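Local coordinates for protein contact-dependent inhibitor A (Escherichia coli NC101, PDB 5I4Q) that is the toxin domain of a contact-dependent growth inhibition system, probably delivered into neighbouring bacteria to stop their growth and neutralised by its cognate immunity protein, at residues F16-D20 against G21-S25; Y29-L32 against W33-R37. All coordinates share one frame; numbering follows the deposited sequence.

How the contacts relate
Contact 1 is the hairpin of strands 16-19 and 22-25. Contact 2 is the end of helix 26-34 and the chain that leaves it. The two follow in series, with centres about 15 Å apart. Both are partly buried, but contact 2 lies further from the chain centre (about 12 Å against 9 Å, centre to centre). They also touch each other: Phe24 packs on Tyr29 and Leu32, Tyr17 packs on Tyr29, and Tyr17 OH probably bonds to Glu30. In contact 1 straight backbone bonds join two strands, and a lysine covers a phenylalanine ring. In contact 2 backbone bonds close a helix end, with an aromatic pair on one side and polar side chains on another. Contact 2 also reaches the immunity protein through Lys31, Gln35 and Arg37.

Contact 1: F16-D20 against G21-S25; sequences FYTVD and GMKFS
Tyr17 and Phe24 are joined by two nearly straight backbone hydrogen bonds. Tyr17 N gives one to Phe24 O at 2.9 Å, and Phe24 N returns one to Tyr17 O. Val19 and Met22 form the second hydrogen-bonded pair. Val19 N bonds to Met22 O and Met22 N to Val19 O, the bonds nearest the turn. CA-H...O contacts add to these bonds, with Lys23 CA 3.2 Å from Tyr17 O. The strands form an antiparallel beta hairpin closed by a type I' turn from Val19 to Met22. Asp20 and Gly21 fill the turn with positive phi. Strand 8-12 pairs with 16-19 on its other side, and Lys23 has backbone bonds to Gly81 and Val83.

Lys23 and Phe16 make the cation-pi contact. Lys23 CG stands between its backbone N and carbonyl carbon (chi1 87°), and the extended chain beyond it runs over one face of the ring. Lys23 CE lies 4.1 Å above the Phe16 ring plane, over its centre. Lys23 NZ is 4.4 Å from the Phe16 centroid and 13° off the ring normal. Thr18 CG2 lies beside Lys23 CB at 3.6 Å, the two side chains pointing the same way. Selenomethionine Met22 bends at its third torsion, bringing Met22 CE to 3.8 Å from Asp20 CB. Tyr17, Val19, Met22 and Phe24 lie on the face opposite Thr18 and Lys23. Phe24 meets Phe41 of helix 40-48 edge-to-face.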
ATOM      1  N   PHE A  16      -4.383 -26.033 -27.952  1.00 55.28           N
ATOM      2  CA  PHE A  16      -5.009 -26.287 -26.657  1.00 53.64           C
ATOM      3  C   PHE A  16      -4.078 -27.010 -25.719  1.00 52.97           C
ATOM      4  O   PHE A  16      -3.223 -27.770 -26.150  1.00 56.48           O
ATOM      5  CB  PHE A  16      -6.263 -27.161 -26.774  1.00 54.81           C
ATOM      6  CG  PHE A  16      -7.373 -26.530 -27.533  1.00 54.47           C
ATOM      7  CD1 PHE A  16      -8.182 -25.585 -26.940  1.00 57.73           C
ATOM      8  CD2 PHE A  16      -7.620 -26.886 -28.842  1.00 60.03           C
ATOM      9  CE1 PHE A  16      -9.221 -24.991 -27.642  1.00 63.42           C
ATOM     10  CE2 PHE A  16      -8.662 -26.303 -29.560  1.00 63.18           C
ATOM     11  CZ  PHE A  16      -9.467 -25.351 -28.964  1.00 62.24           C
ATOM     12  N   TYR A  17      -4.273 -26.774 -24.425  1.00 49.98           N
ATOM     13  CA  TYR A  17      -3.661 -27.583 -23.416  1.00 50.06           C
ATOM     14  C   TYR A  17      -4.770 -28.475 -22.850  1.00 50.72           C
ATOM     15  O   TYR A  17      -5.869 -27.986 -22.529  1.00 47.91           O
ATOM     16  CB  TYR A  17      -3.041 -26.701 -22.288  1.00 49.78           C
ATOM     17  CG  TYR A  17      -1.809 -25.889 -22.661  1.00 46.78           C
ATOM     18  CD1 TYR A  17      -0.552 -26.482 -22.738  1.00 50.83           C
ATOM     19  CD2 TYR A  17      -1.908 -24.518 -22.945  1.00 46.11           C
ATOM     20  CE1 TYR A  17       0.580 -25.729 -23.066  1.00 52.71           C
ATOM     21  CE2 TYR A  17      -0.808 -23.774 -23.303  1.00 48.89           C
ATOM     22  CZ  TYR A  17       0.440 -24.372 -23.348  1.00 51.46           C
ATOM     23  OH  TYR A  17       1.523 -23.596 -23.681  1.00 56.88           O
ATOM     24  N   THR A  18      -4.469 -29.760 -22.669  1.00 51.20           N
ATOM     25  CA  THR A  18      -5.495 -30.720 -22.339  1.00 54.88           C
ATOM     26  C   THR A  18      -4.988 -31.652 -21.283  1.00 53.43           C
ATOM     27  O   THR A  18      -3.815 -32.012 -21.301  1.00 55.15           O
ATOM     28  CB  THR A  18      -5.912 -31.556 -23.602  1.00 61.07           C
ATOM     29  OG1 THR A  18      -4.774 -32.259 -24.086  1.00 69.74           O
ATOM     30  CG2 THR A  18      -6.389 -30.694 -24.773  1.00 60.64           C
ATOM     31  N   VAL A  19      -5.875 -32.050 -20.373  1.00 53.55           N
ATOM     32  CA  VAL A  19      -5.573 -33.057 -19.345  1.00 54.31           C
ATOM     33  C   VAL A  19      -6.855 -33.392 -18.568  1.00 56.88           C
ATOM     34  O   VAL A  19      -7.664 -32.477 -18.311  1.00 51.02           O
ATOM     35  CB  VAL A  19      -4.479 -32.570 -18.377  1.00 54.43           C
ATOM     36  CG1 VAL A  19      -4.960 -31.371 -17.609  1.00 53.26           C
ATOM     37  CG2 VAL A  19      -4.051 -33.655 -17.384  1.00 56.70           C
ATOM     38  N   ASP A  20      -7.036 -34.687 -18.220  1.00 61.17           N
ATOM     39  CA  ASP A  20      -8.171 -35.171 -17.389  1.00 64.47           C
ATOM     40  C   ASP A  20      -9.532 -34.817 -18.004  1.00 62.91           C
ATOM     41  O   ASP A  20     -10.517 -34.527 -17.304  1.00 63.66           O
ATOM     42  CB  ASP A  20      -8.069 -34.554 -15.987  1.00 71.15           C
ATOM     43  CG  ASP A  20      -8.662 -35.427 -14.867  1.00 77.52           C
ATOM     44  OD1 ASP A  20      -8.843 -36.656 -15.044  1.00 84.93           O
ATOM     45  OD2 ASP A  20      -8.922 -34.862 -13.774  1.00 77.30           O
ATOM     46  N   GLY A  21      -9.584 -34.806 -19.323  1.00 60.36           N
ATOM     47  CA  GLY A  21     -10.810 -34.420 -19.999  1.00 64.18           C
ATOM     48  C   GLY A  21     -11.153 -32.930 -19.966  1.00 63.37           C
ATOM     49  O   GLY A  21     -12.252 -32.551 -20.362  1.00 60.55           O
HETATM   50  N   MSE A  22     -10.233 -32.080 -19.496  1.00 59.60           N
HETATM   51  CA  MSE A  22     -10.421 -30.635 -19.561  1.00 55.47           C
HETATM   52  C   MSE A  22      -9.507 -30.034 -20.598  1.00 53.06           C
HETATM   53  O   MSE A  22      -8.423 -30.563 -20.890  1.00 48.57           O
HETATM   54  CB  MSE A  22     -10.084 -30.003 -18.232  1.00 59.54           C
HETATM   55  CG  MSE A  22     -11.059 -30.362 -17.115  1.00 69.15           C
HETATM   56 SE   MSE A  22     -10.369 -29.713 -15.363  0.90 79.95          SE
HETATM   57  CE  MSE A  22      -8.974 -31.060 -14.961  1.00 73.64           C
ATOM     58  N   LYS A  23      -9.896 -28.882 -21.147  1.00 52.84           N
ATOM     59  CA  LYS A  23      -8.983 -28.181 -22.010  1.00 48.40           C
ATOM     60  C   LYS A  23      -9.167 -26.689 -21.966  1.00 44.39           C
ATOM     61  O   LYS A  23     -10.252 -26.188 -21.697  1.00 42.63           O
ATOM     62  CB  LYS A  23      -9.039 -28.739 -23.444  1.00 52.35           C
ATOM     63  CG  LYS A  23     -10.082 -28.143 -24.355  1.00 56.64           C
ATOM     64  CD  LYS A  23     -10.046 -28.851 -25.719  1.00 61.70           C
ATOM     65  CE  LYS A  23     -11.230 -28.446 -26.606  1.00 65.49           C
ATOM     66  NZ  LYS A  23     -11.325 -29.244 -27.867  1.00 69.87           N
ATOM     67  N   PHE A  24      -8.048 -26.002 -22.209  1.00 42.17           N
ATOM     68  CA  PHE A  24      -7.937 -24.549 -22.301  1.00 42.38           C
ATOM     69  C   PHE A  24      -7.253 -24.155 -23.604  1.00 41.56           C
ATOM     70  O   PHE A  24      -6.250 -24.760 -23.955  1.00 44.69           O
ATOM     71  CB  PHE A  24      -7.031 -24.003 -21.188  1.00 37.67           C
ATOM     72  CG  PHE A  24      -7.691 -23.918 -19.843  1.00 39.26           C
ATOM     73  CD1 PHE A  24      -7.755 -25.029 -19.003  1.00 39.26           C
ATOM     74  CD2 PHE A  24      -8.208 -22.720 -19.385  1.00 36.60           C
ATOM     75  CE1 PHE A  24      -8.355 -24.946 -17.755  1.00 38.45           C
ATOM     76  CE2 PHE A  24      -8.794 -22.631 -18.158  1.00 35.81           C
ATOM     77  CZ  PHE A  24      -8.878 -23.743 -17.330  1.00 37.89           C
ATOM     78  N   SER A  25      -7.717 -23.112 -24.278  1.00 42.95           N
ATOM     79  CA  SER A  25      -6.905 -22.565 -25.405  1.00 46.55           C
ATOM     80  C   SER A  25      -5.507 -22.129 -24.919  1.00 45.52           C
ATOM     81  O   SER A  25      -5.304 -21.779 -23.745  1.00 41.65           O
ATOM     82  CB  SER A  25      -7.592 -21.411 -26.121  1.00 45.67           C
ATOM     83  OG  SER A  25      -7.438 -20.210 -25.421  1.00 48.24           O
TER

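Contact 2: Y29-L32 against W33-R37; sequences YEKL and WEQGR
Trp33 turns the edge of its indole toward the face of the Tyr29 ring, one helical turn earlier. The pair is T-shaped, with planes at 61° and the five-membered ring centroid 4.8 Å from that of Tyr29. Trp33 NE1 lies 3.3 Å from Tyr29 CZ. With Tyr29 CG anti to the backbone N (chi1 -177°), its ring lies alongside the Trp33 side chain. Pro40 touches both residues and Leu32, and Tyr29 OH bonds to an acidic side chain of another protein's chain.

Leu32, also buried, packs separately on Arg37. Leu32 CD2 sits over one guanidinium face, toward its rim, 4.0 Å from Arg37 NE. Arg37 N bonds to Leu32 O at 3.0 Å. With the weak Gly36 N to Trp33 O bond and the positive phi of Gly36, this is a Schellman motif ending the helix.

The polar side faces the immunity protein. Lys31 CE and Gln35 NE2 are 3.2 Å apart, and a water joins Lys31 NZ (weakly) to Gln35 NE2. The loose part is Glu34, on another flank of the helix and exposed to solvent.

Lys31 NZ gives a hydrogen bond to Ser59 of Contact-dependent inhibitor I. Arg37 NH2 forms a salt bridge with its Asp84, which probably adds an electrostatic term to binding.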
ATOM      1  N   TYR A  29      -4.963 -20.093 -21.373  1.00 38.09           N
ATOM      2  CA  TYR A  29      -4.173 -20.782 -20.372  1.00 37.96           C
ATOM      3  C   TYR A  29      -3.002 -19.928 -19.894  1.00 37.90           C
ATOM      4  O   TYR A  29      -2.788 -19.758 -18.692  1.00 36.56           O
ATOM      5  CB  TYR A  29      -3.664 -22.115 -20.921  1.00 37.85           C
ATOM      6  CG  TYR A  29      -2.889 -22.931 -19.912  1.00 37.29           C
ATOM      7  CD1 TYR A  29      -3.532 -23.657 -18.946  1.00 37.02           C
ATOM      8  CD2 TYR A  29      -1.508 -22.981 -19.949  1.00 40.05           C
ATOM      9  CE1 TYR A  29      -2.829 -24.421 -18.024  1.00 37.13           C
ATOM     10  CE2 TYR A  29      -0.784 -23.766 -19.030  1.00 41.95           C
ATOM     11  CZ  TYR A  29      -1.443 -24.498 -18.084  1.00 38.39           C
ATOM     12  OH  TYR A  29      -0.720 -25.272 -17.156  1.00 41.62           O
ATOM     13  N   GLU A  30      -2.277 -19.365 -20.828  1.00 38.27           N
ATOM     14  CA  GLU A  30      -1.078 -18.609 -20.468  1.00 41.13           C
ATOM     15  C   GLU A  30      -1.434 -17.309 -19.779  1.00 40.65           C
ATOM     16  O   GLU A  30      -0.702 -16.839 -18.878  1.00 40.61           O
ATOM     17  CB  GLU A  30      -0.217 -18.399 -21.729  1.00 42.25           C
ATOM     18  CG  GLU A  30       0.287 -19.757 -22.197  1.00 47.97           C
ATOM     19  CD  GLU A  30       1.007 -19.766 -23.552  1.00 56.79           C
ATOM     20  OE1 GLU A  30       1.094 -18.710 -24.185  1.00 58.27           O
ATOM     21  OE2 GLU A  30       1.477 -20.861 -23.975  1.00 61.56           O
ATOM     22  N   LYS A  31      -2.570 -16.744 -20.190  1.00 40.30           N
ATOM     23  CA  LYS A  31      -3.026 -15.472 -19.656  1.00 40.11           C
ATOM     24  C   LYS A  31      -3.341 -15.612 -18.171  1.00 37.28           C
ATOM     25  O   LYS A  31      -3.015 -14.771 -17.400  1.00 36.16           O
ATOM     26  CB  LYS A  31      -4.281 -15.032 -20.385  1.00 42.50           C
ATOM     27  CG  LYS A  31      -4.729 -13.610 -20.062  1.00 46.74           C
ATOM     28  CD  LYS A  31      -6.148 -13.350 -20.599  1.00 49.92           C
ATOM     29  CE  LYS A  31      -6.642 -12.002 -20.110  1.00 55.99           C
ATOM     30  NZ  LYS A  31      -7.812 -11.440 -20.830  1.00 62.98           N
ATOM     31  N   LEU A  32      -3.998 -16.701 -17.799  1.00 35.83           N
ATOM     32  CA  LEU A  32      -4.365 -16.937 -16.423  1.00 36.27           C
ATOM     33  C   LEU A  32      -3.150 -17.027 -15.533  1.00 35.36           C
ATOM     34  O   LEU A  32      -3.040 -16.292 -14.589  1.00 37.61           O
ATOM     35  CB  LEU A  32      -5.231 -18.179 -16.360  1.00 37.41           C
ATOM     36  CG  LEU A  32      -6.678 -18.015 -16.850  1.00 37.23           C
ATOM     37  CD1 LEU A  32      -7.345 -19.365 -16.858  1.00 40.34           C
ATOM     38  CD2 LEU A  32      -7.534 -17.153 -15.973  1.00 37.41           C
ATOM     39  N   TRP A  33      -2.157 -17.818 -15.886  1.00 35.22           N
ATOM     40  CA  TRP A  33      -0.907 -17.806 -15.069  1.00 36.23           C
ATOM     41  C   TRP A  33      -0.238 -16.430 -15.011  1.00 38.58           C
ATOM     42  O   TRP A  33       0.223 -15.985 -13.995  1.00 41.15           O
ATOM     43  CB  TRP A  33       0.101 -18.773 -15.665  1.00 36.39           C
ATOM     44  CG  TRP A  33      -0.239 -20.227 -15.406  1.00 35.56           C
ATOM     45  CD1 TRP A  33      -1.019 -21.052 -16.175  1.00 34.62           C
ATOM     46  CD2 TRP A  33       0.279 -21.029 -14.342  1.00 33.55           C
ATOM     47  NE1 TRP A  33      -1.019 -22.337 -15.619  1.00 37.49           N
ATOM     48  CE2 TRP A  33      -0.217 -22.331 -14.504  1.00 34.62           C
ATOM     49  CE3 TRP A  33       1.117 -20.766 -13.272  1.00 34.82           C
ATOM     50  CZ2 TRP A  33       0.085 -23.349 -13.626  1.00 34.80           C
ATOM     51  CZ3 TRP A  33       1.436 -21.805 -12.391  1.00 35.78           C
ATOM     52  CH2 TRP A  33       0.910 -23.066 -12.571  1.00 35.25           C
ATOM     53  N   GLU A  34      -0.223 -15.743 -16.134  1.00 41.55           N
ATOM     54  CA  GLU A  34       0.409 -14.465 -16.234  1.00 44.11           C
ATOM     55  C   GLU A  34      -0.301 -13.432 -15.406  1.00 38.89           C
ATOM     56  O   GLU A  34       0.325 -12.601 -14.869  1.00 36.56           O
ATOM     57  CB  GLU A  34       0.477 -14.044 -17.696  1.00 52.20           C
ATOM     58  CG  GLU A  34       1.506 -12.981 -17.974  1.00 64.64           C
ATOM     59  CD  GLU A  34       1.523 -12.601 -19.461  1.00 81.33           C
ATOM     60  OE1 GLU A  34       0.709 -13.176 -20.237  1.00 82.15           O
ATOM     61  OE2 GLU A  34       2.333 -11.716 -19.851  1.00 90.83           O
ATOM     62  N   GLN A  35      -1.603 -13.500 -15.274  1.00 39.84           N
ATOM     63  CA  GLN A  35      -2.339 -12.465 -14.538  1.00 42.60           C
ATOM     64  C   GLN A  35      -2.448 -12.725 -13.039  1.00 42.70           C
ATOM     65  O   GLN A  35      -3.110 -11.983 -12.321  1.00 46.33           O
ATOM     66  CB  GLN A  35      -3.752 -12.410 -14.981  1.00 46.91           C
ATOM     67  CG  GLN A  35      -3.996 -11.742 -16.270  1.00 55.58           C
ATOM     68  CD  GLN A  35      -5.499 -11.458 -16.395  1.00 61.60           C
ATOM     69  OE1 GLN A  35      -6.305 -11.982 -15.606  1.00 59.67           O
ATOM     70  NE2 GLN A  35      -5.871 -10.607 -17.357  1.00 62.20           N
ATOM     71  N   GLY A  36      -1.835 -13.784 -12.560  1.00 38.76           N
ATOM     72  CA  GLY A  36      -1.879 -14.051 -11.159  1.00 39.17           C
ATOM     73  C   GLY A  36      -3.033 -14.947 -10.763  1.00 40.44           C
ATOM     74  O   GLY A  36      -3.424 -14.943  -9.586  1.00 43.52           O
ATOM     75  N   ARG A  37      -3.553 -15.723 -11.729  1.00 36.40           N
ATOM     76  CA  ARG A  37      -4.568 -16.742 -11.460  1.00 38.85           C
ATOM     77  C   ARG A  37      -4.073 -18.135 -11.858  1.00 37.20           C
ATOM     78  O   ARG A  37      -4.529 -18.714 -12.848  1.00 35.57           O
ATOM     79  CB  ARG A  37      -5.864 -16.398 -12.155  1.00 42.34           C
ATOM     80  CG  ARG A  37      -6.562 -15.225 -11.464  1.00 51.15           C
ATOM     81  CD  ARG A  37      -7.159 -14.261 -12.453  1.00 55.82           C
ATOM     82  NE  ARG A  37      -8.463 -14.709 -12.918  1.00 60.81           N
ATOM     83  CZ  ARG A  37      -9.215 -14.017 -13.757  1.00 60.51           C
ATOM     84  NH1 ARG A  37      -8.802 -12.844 -14.245  1.00 56.72           N
ATOM     85  NH2 ARG A  37     -10.373 -14.506 -14.121  1.00 62.05           N
TER
HETATM   86  O   HOH W   1      -8.797 -10.517 -17.799  1.00 30.86           O